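Local atomic coordinates of putative HTH-type transcriptional regulator PF0864 (Pyrococcus furiosus, PDB entry 2IA0), a protein that probably regulates transcription by sequence-specific binding to DNA, as a member of the AsnC family. Residues H76-I80 with F153-E157. Residue numbers count along the deposited sequence, not the author numbering.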
ATOM      1  N   HIS A  76     -13.262  -5.176  -5.550  1.00 14.76           N
ATOM      2  CA  HIS A  76     -13.897  -3.887  -5.311  1.00 13.87           C
ATOM      3  C   HIS A  76     -13.360  -3.314  -4.030  1.00 13.25           C
ATOM      4  O   HIS A  76     -13.430  -3.933  -2.974  1.00 12.75           O
ATOM      5  CB  HIS A  76     -15.429  -4.000  -5.294  1.00 13.84           C
ATOM      6  CG  HIS A  76     -15.988  -4.313  -6.647  1.00 16.62           C
ATOM      7  ND1 HIS A  76     -16.800  -5.400  -6.891  1.00 17.47           N
ATOM      8  CD2 HIS A  76     -15.766  -3.732  -7.854  1.00 18.01           C
ATOM      9  CE1 HIS A  76     -17.089  -5.450  -8.180  1.00 18.72           C
ATOM     10  NE2 HIS A  76     -16.471  -4.452  -8.786  1.00 19.08           N
ATOM     11  N   LEU A  77     -12.794  -2.126  -4.166  1.00 12.45           N
ATOM     12  CA  LEU A  77     -12.115  -1.451  -3.096  1.00 11.80           C
ATOM     13  C   LEU A  77     -12.830  -0.107  -2.840  1.00 10.45           C
ATOM     14  O   LEU A  77     -13.461   0.471  -3.749  1.00  9.09           O
ATOM     15  CB  LEU A  77     -10.658  -1.275  -3.507  1.00 12.55           C
ATOM     16  CG  LEU A  77      -9.513  -1.354  -2.496  1.00 15.77           C
ATOM     17  CD1 LEU A  77      -9.325  -2.754  -1.968  1.00 17.56           C
ATOM     18  CD2 LEU A  77      -8.245  -0.873  -3.159  1.00 19.02           C
ATOM     19  N   ALA A  78     -12.797   0.346  -1.588  1.00  8.79           N
ATOM     20  CA  ALA A  78     -13.365   1.643  -1.214  1.00  7.62           C
ATOM     21  C   ALA A  78     -12.506   2.275  -0.133  1.00  7.56           C
ATOM     22  O   ALA A  78     -11.948   1.584   0.739  1.00  7.46           O
ATOM     23  CB  ALA A  78     -14.796   1.505  -0.740  1.00  6.37           C
ATOM     24  N   LEU A  79     -12.343   3.584  -0.229  1.00  7.19           N
ATOM     25  CA  LEU A  79     -11.721   4.338   0.833  1.00  7.63           C
ATOM     26  C   LEU A  79     -12.840   4.954   1.699  1.00  7.67           C
ATOM     27  O   LEU A  79     -13.834   5.448   1.193  1.00  7.09           O
ATOM     28  CB  LEU A  79     -10.818   5.404   0.229  1.00  8.01           C
ATOM     29  CG  LEU A  79     -10.356   6.551   1.116  1.00  8.72           C
ATOM     30  CD1 LEU A  79      -9.203   6.054   2.018  1.00 10.70           C
ATOM     31  CD2 LEU A  79      -9.920   7.697   0.221  1.00  8.91           C
ATOM     32  N   ILE A  80     -12.679   4.884   3.013  1.00  8.90           N
ATOM     33  CA  ILE A  80     -13.698   5.355   3.962  1.00  8.89           C
ATOM     34  C   ILE A  80     -13.106   6.427   4.850  1.00  9.34           C
ATOM     35  O   ILE A  80     -12.035   6.245   5.391  1.00  8.94           O
ATOM     36  CB  ILE A  80     -14.190   4.187   4.835  1.00  8.98           C
ATOM     37  CG1 ILE A  80     -14.622   3.025   3.927  1.00  6.43           C
ATOM     38  CG2 ILE A  80     -15.335   4.643   5.777  1.00  7.39           C
ATOM     39  CD1 ILE A  80     -15.224   1.897   4.642  1.00  7.34           C
ATOM     40  N   PHE A 153     -15.490   6.551  -0.793  1.00 18.03           N
ATOM     41  CA  PHE A 153     -14.914   6.757  -2.110  1.00 17.38           C
ATOM     42  C   PHE A 153     -14.527   5.415  -2.677  1.00 17.52           C
ATOM     43  O   PHE A 153     -13.489   4.875  -2.321  1.00 17.17           O
ATOM     44  CB  PHE A 153     -13.690   7.671  -2.038  1.00 17.14           C
ATOM     45  CG  PHE A 153     -13.957   8.966  -1.351  1.00 17.80           C
ATOM     46  CD1 PHE A 153     -14.677   9.982  -2.001  1.00 18.50           C
ATOM     47  CD2 PHE A 153     -13.520   9.174  -0.048  1.00 16.69           C
ATOM     48  CE1 PHE A 153     -14.953  11.188  -1.355  1.00 17.98           C
ATOM     49  CE2 PHE A 153     -13.790  10.373   0.607  1.00 16.63           C
ATOM     50  CZ  PHE A 153     -14.520  11.383  -0.051  1.00 16.70           C
ATOM     51  N   PRO A 154     -15.381   4.855  -3.552  1.00 18.18           N
ATOM     52  CA  PRO A 154     -15.074   3.641  -4.339  1.00 18.33           C
ATOM     53  C   PRO A 154     -13.842   3.868  -5.230  1.00 19.13           C
ATOM     54  O   PRO A 154     -13.715   4.932  -5.832  1.00 19.38           O
ATOM     55  CB  PRO A 154     -16.286   3.475  -5.234  1.00 18.06           C
ATOM     56  CG  PRO A 154     -17.372   4.370  -4.661  1.00 18.58           C
ATOM     57  CD  PRO A 154     -16.711   5.422  -3.844  1.00 17.86           C
ATOM     58  N   ILE A 155     -12.933   2.898  -5.294  1.00 19.27           N
ATOM     59  CA  ILE A 155     -11.786   3.006  -6.186  1.00 20.51           C
ATOM     60  C   ILE A 155     -12.216   2.425  -7.537  1.00 20.62           C
ATOM     61  O   ILE A 155     -12.438   1.227  -7.676  1.00 20.96           O
ATOM     62  CB  ILE A 155     -10.503   2.276  -5.639  1.00 20.25           C
ATOM     63  CG1 ILE A 155     -10.289   2.541  -4.140  1.00 21.66           C
ATOM     64  CG2 ILE A 155      -9.261   2.726  -6.382  1.00 20.87           C
ATOM     65  CD1 ILE A 155     -10.199   4.007  -3.704  1.00 20.04           C
ATOM     66  N   THR A 156     -12.369   3.293  -8.520  1.00 20.62           N
ATOM     67  CA  THR A 156     -12.836   2.877  -9.834  1.00 20.99           C
ATOM     68  C   THR A 156     -11.661   2.295 -10.641  1.00 20.73           C
ATOM     69  O   THR A 156     -11.751   1.206 -11.213  1.00 20.94           O
ATOM     70  CB  THR A 156     -13.502   4.071 -10.537  1.00 20.85           C
ATOM     71  OG1 THR A 156     -14.743   4.375  -9.867  1.00 22.88           O
ATOM     72  CG2 THR A 156     -13.784   3.775 -11.990  1.00 22.58           C
ATOM     73  N   GLU A 157     -10.538   3.005 -10.625  1.00 20.00           N
ATOM     74  CA  GLU A 157      -9.382   2.636 -11.403  1.00 19.38           C
ATOM     75  C   GLU A 157      -8.129   3.137 -10.696  1.00 18.12           C
ATOM     76  O   GLU A 157      -8.037   4.312 -10.384  1.00 18.20           O
ATOM     77  CB  GLU A 157      -9.502   3.286 -12.781  1.00 19.79           C
ATOM     78  CG  GLU A 157      -8.447   2.864 -13.757  1.00 22.66           C
ATOM     79  CD  GLU A 157      -8.560   3.605 -15.076  1.00 28.14           C
ATOM     80  OE1 GLU A 157      -7.694   3.371 -15.948  1.00 30.06           O
ATOM     81  OE2 GLU A 157      -9.500   4.426 -15.239  1.00 29.45           O
TER
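Three backbone hydrogen bonds zip the end of strand 147-154 to the antiparallel strand 76-84. L79 and F153 form a hydrogen-bonded pair in which each residue spends both its polar groups on the other: L79 N donates to F153 O at 2.7 Å and F153 N to L79 O at 2.8 Å, both nearly linear. Two residues further along, I155 N donates to L77 O at 2.9 Å. Between these bonds lies the non-hydrogen-bonded pair A78 and P154, a place where proline, lacking an N-H, costs the ladder nothing. The A78 methyl group leaves room for L133 of helix 132-140, while its backbone bonds to V125 of strand 120-127. These strands belong to the alpha+beta barrel domain of the family, which dimerises. P154 O accordingly accepts a hydrogen bond from S116 OG of the second subunit, and T156 OG1 bonds to G117 N of that chain; E157 joins an antiparallel ladder there, carrying the sheet across the interface. On the face opposite A78 and P154, branched L79 packs its CD2 3.9 Å from F153 CD2 and also meets L79 of the second subunit. I155, whose CB points toward strand 76-84, lays its beta-branched, apolar side chain on that strand, with CG1 3.9 Å from L77 CB.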